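Local coordinates for putative hydrogenase expression/formation protein hupG (Rhodopseudomonas palustris, PDB 2QSI) that is of unknown function but probably assists in the expression or formation of a hydrogenase, at residues S32-R41 against G66-A74. Numbering follows the deposited sequence.
Sequences SGKIVVLFFR and GRLVAAEVA
Val-37 and Val-69 join two parallel strands, 35-40 and 68-73, through a bond from Val-37 N to Val-69 O (2.8 Å). It is one of six backbone hydrogen bonds that run from Ile-35 to Val-73; Ile-35, Val-37 and Phe-39 each use both N and O toward 66-74. The middle of the contact is buried. On one face of the sheet Val-36 CG2 lies beside Val-69 CG1, and both side chains meet Phe-28 of helix 25-30. Farther along that face, Val-73 CG2 sits over the centre of the Phe-40 ring in a CH-pi contact, 3.7 Å from the ring centroid, with Leu-81 of helix 78-85 touching both residues. On the other face Leu-68 CD2 reaches Ile-35 CB at 3.7 Å, next to Ile-118 and Leu-122 of the second subunit, and helix 50-62 packs Leu-53, Ala-54 and Leu-57 on Phe-39.

The ends of the ladder are more exposed and hydrated. At one, the extended Lys-34 chain passes along the carbonyls of 66-68, and a water links Lys-34 NZ to Leu-68 O. At the other, a water bridges Arg-41 N and Val-73 O, while Arg-41 firmly grips Glu-72 side-on: NE to OE2 and NH2 to OE1, both 2.9 Å. NE meets OE2 from above the carboxylate plane, NH2 meets OE1 on the syn side. A bend at chi3 (-70°) turns the guanidinium so that Phe-39 CE2 lies over one face, toward the rim. Linked through helix 50-62, the strands form a central beta-alpha-beta unit, as expected of a thioredoxin-like fold.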
loop_
_atom_site.group_PDB
_atom_site.type_symbol
_atom_site.label_atom_id
_atom_site.label_comp_id
_atom_site.label_asym_id
_atom_site.label_seq_id
_atom_site.Cartn_x
_atom_site.Cartn_y
_atom_site.Cartn_z
ATOM N N SER A 32 1.793 6.128 -8.612
ATOM C CA SER A 32 1.048 7.389 -8.728
ATOM C C SER A 32 1.654 8.546 -7.924
ATOM O O SER A 32 1.533 9.719 -8.319
ATOM C CB SER A 32 -0.389 7.178 -8.234
ATOM O OG SER A 32 -0.377 6.689 -6.900
ATOM N N GLY A 33 2.252 8.221 -6.776
ATOM C CA GLY A 33 2.710 9.226 -5.830
ATOM C C GLY A 33 1.589 10.059 -5.221
ATOM O O GLY A 33 1.824 11.137 -4.658
ATOM N N LYS A 34 0.370 9.548 -5.323
ATOM C CA LYS A 34 -0.808 10.255 -4.879
ATOM C C LYS A 34 -1.729 9.209 -4.328
ATOM O O LYS A 34 -1.538 8.026 -4.600
ATOM C CB LYS A 34 -1.466 10.962 -6.041
ATOM C CG LYS A 34 -0.642 12.173 -6.596
ATOM C CD LYS A 34 -1.466 13.099 -7.447
ATOM C CE LYS A 34 -0.607 14.212 -8.094
ATOM N NZ LYS A 34 -1.435 14.934 -9.104
ATOM N N ILE A 35 -2.735 9.641 -3.599
ATOM C CA ILE A 35 -3.826 8.743 -3.177
ATOM C C ILE A 35 -4.685 8.515 -4.426
ATOM O O ILE A 35 -4.985 9.459 -5.175
ATOM C CB ILE A 35 -4.662 9.377 -2.030
ATOM C CG1 ILE A 35 -3.862 9.503 -0.699
ATOM C CG2 ILE A 35 -5.957 8.626 -1.780
ATOM C CD1 ILE A 35 -3.079 8.321 -0.370
ATOM N N VAL A 36 -5.032 7.257 -4.653
ATOM C CA VAL A 36 -5.800 6.854 -5.791
ATOM C C VAL A 36 -7.284 6.710 -5.488
ATOM O O VAL A 36 -7.686 6.109 -4.505
ATOM C CB VAL A 36 -5.219 5.536 -6.361
ATOM C CG1 VAL A 36 -6.090 5.037 -7.544
ATOM C CG2 VAL A 36 -3.716 5.794 -6.783
ATOM N N VAL A 37 -8.101 7.267 -6.371
ATOM C CA VAL A 37 -9.535 7.086 -6.304
ATOM C C VAL A 37 -9.935 6.138 -7.452
ATOM O O VAL A 37 -9.842 6.496 -8.652
ATOM C CB VAL A 37 -10.268 8.412 -6.409
ATOM C CG1 VAL A 37 -11.794 8.203 -6.236
ATOM C CG2 VAL A 37 -9.749 9.398 -5.342
ATOM N N LEU A 38 -10.356 4.932 -7.090
ATOM C CA LEU A 38 -10.808 3.966 -8.071
ATOM C C LEU A 38 -12.304 4.056 -8.151
ATOM O O LEU A 38 -12.984 3.954 -7.126
ATOM C CB LEU A 38 -10.447 2.535 -7.682
ATOM C CG LEU A 38 -8.972 2.176 -7.595
ATOM C CD1 LEU A 38 -8.848 0.707 -7.112
ATOM C CD2 LEU A 38 -8.266 2.490 -8.896
ATOM N N PHE A 39 -12.778 4.252 -9.378
ATOM C CA PHE A 39 -14.188 4.392 -9.725
ATOM C C PHE A 39 -14.723 3.078 -10.266
ATOM O O PHE A 39 -14.326 2.631 -11.345
ATOM C CB PHE A 39 -14.345 5.509 -10.769
ATOM C CG PHE A 39 -15.719 5.638 -11.335
ATOM C CD1 PHE A 39 -16.842 5.492 -10.557
ATOM C CD2 PHE A 39 -15.874 6.003 -12.677
ATOM C CE1 PHE A 39 -18.131 5.662 -11.136
ATOM C CE2 PHE A 39 -17.095 6.160 -13.226
ATOM C CZ PHE A 39 -18.235 5.984 -12.451
ATOM N N PHE A 40 -15.641 2.491 -9.485
ATOM C CA PHE A 40 -16.452 1.330 -9.908
ATOM C C PHE A 40 -17.802 1.826 -10.399
ATOM O O PHE A 40 -18.625 2.378 -9.627
ATOM C CB PHE A 40 -16.630 0.372 -8.740
ATOM C CG PHE A 40 -15.335 -0.260 -8.278
ATOM C CD1 PHE A 40 -14.961 -1.534 -8.733
ATOM C CD2 PHE A 40 -14.457 0.415 -7.418
ATOM C CE1 PHE A 40 -13.781 -2.138 -8.284
ATOM C CE2 PHE A 40 -13.247 -0.155 -7.033
ATOM C CZ PHE A 40 -12.903 -1.424 -7.481
ATOM N N ARG A 41 -17.987 1.680 -11.704
ATOM C CA ARG A 41 -19.119 2.251 -12.408
ATOM C C ARG A 41 -20.293 1.293 -12.428
ATOM O O ARG A 41 -21.266 1.486 -11.708
ATOM C CB ARG A 41 -18.705 2.654 -13.852
ATOM C CG ARG A 41 -19.859 3.269 -14.643
ATOM C CD ARG A 41 -19.556 3.377 -16.128
ATOM N NE ARG A 41 -18.544 4.385 -16.469
ATOM C CZ ARG A 41 -18.772 5.677 -16.731
ATOM N NH1 ARG A 41 -20.001 6.181 -16.724
ATOM N NH2 ARG A 41 -17.739 6.439 -17.051
ATOM N N GLY A 66 -3.279 18.121 -5.912
ATOM C CA GLY A 66 -1.992 17.467 -5.768
ATOM C C GLY A 66 -2.083 16.173 -4.983
ATOM O O GLY A 66 -1.109 15.428 -4.881
ATOM N N ARG A 67 -3.260 15.907 -4.426
ATOM C CA ARG A 67 -3.428 14.807 -3.457
ATOM C C ARG A 67 -3.952 13.515 -4.072
ATOM O O ARG A 67 -3.646 12.451 -3.560
ATOM C CB ARG A 67 -4.356 15.216 -2.312
ATOM C CG ARG A 67 -3.855 16.367 -1.408
ATOM C CD ARG A 67 -2.534 16.081 -0.698
ATOM N NE ARG A 67 -2.503 14.933 0.246
ATOM C CZ ARG A 67 -2.934 14.954 1.520
ATOM N NH1 ARG A 67 -3.493 16.044 2.061
ATOM N NH2 ARG A 67 -2.790 13.869 2.275
ATOM N N LEU A 68 -4.664 13.625 -5.189
ATOM C CA LEU A 68 -5.468 12.509 -5.718
ATOM C C LEU A 68 -5.259 12.309 -7.209
ATOM O O LEU A 68 -4.928 13.262 -7.950
ATOM C CB LEU A 68 -6.952 12.803 -5.494
ATOM C CG LEU A 68 -7.390 13.071 -4.071
ATOM C CD1 LEU A 68 -8.872 13.510 -4.062
ATOM C CD2 LEU A 68 -7.108 11.836 -3.197
ATOM N N VAL A 69 -5.520 11.082 -7.645
ATOM C CA VAL A 69 -5.550 10.727 -9.047
ATOM C C VAL A 69 -6.624 9.674 -9.218
ATOM O O VAL A 69 -6.876 8.890 -8.296
ATOM C CB VAL A 69 -4.213 10.205 -9.543
ATOM C CG1 VAL A 69 -3.870 8.907 -8.882
ATOM C CG2 VAL A 69 -4.259 10.022 -11.060
ATOM N N ALA A 70 -7.321 9.705 -10.350
ATOM C CA ALA A 70 -8.466 8.811 -10.542
ATOM C C ALA A 70 -8.209 7.803 -11.641
ATOM O O ALA A 70 -7.472 8.060 -12.598
ATOM C CB ALA A 70 -9.762 9.617 -10.862
ATOM N N ALA A 71 -8.831 6.659 -11.505
ATOM C CA ALA A 71 -8.925 5.666 -12.560
ATOM C C ALA A 71 -10.266 4.941 -12.444
ATOM O O ALA A 71 -10.734 4.633 -11.349
ATOM C CB ALA A 71 -7.806 4.640 -12.479
ATOM N N GLU A 72 -10.839 4.635 -13.602
ATOM C CA GLU A 72 -12.062 3.839 -13.703
ATOM C C GLU A 72 -11.654 2.384 -13.852
ATOM O O GLU A 72 -10.693 2.076 -14.555
ATOM C CB GLU A 72 -12.904 4.269 -14.902
ATOM C CG GLU A 72 -14.185 3.460 -15.042
ATOM C CD GLU A 72 -15.156 3.997 -16.051
ATOM O OE1 GLU A 72 -15.163 5.232 -16.315
ATOM O OE2 GLU A 72 -15.963 3.179 -16.557
ATOM N N VAL A 73 -12.371 1.512 -13.164
ATOM C CA VAL A 73 -12.153 0.080 -13.218
ATOM C C VAL A 73 -12.855 -0.516 -14.442
ATOM O O VAL A 73 -14.064 -0.326 -14.641
ATOM C CB VAL A 73 -12.622 -0.590 -11.895
ATOM C CG1 VAL A 73 -12.433 -2.090 -11.923
ATOM C CG2 VAL A 73 -11.821 0.004 -10.697
ATOM N N ALA A 74 -12.082 -1.216 -15.264
ATOM C CA ALA A 74 -12.627 -1.970 -16.424
ATOM C C ALA A 74 -13.726 -2.971 -15.965
ATOM O O ALA A 74 -13.679 -3.541 -14.860
ATOM C CB ALA A 74 -11.467 -2.680 -17.201
HETATM O O HOH W 1 0.560 13.310 -2.943
HETATM O O HOH W 2 -4.264 13.853 -10.418
HETATM O O HOH W 3 -3.666 15.610 -7.633
HETATM O O HOH W 4 -16.288 -0.096 -13.059
#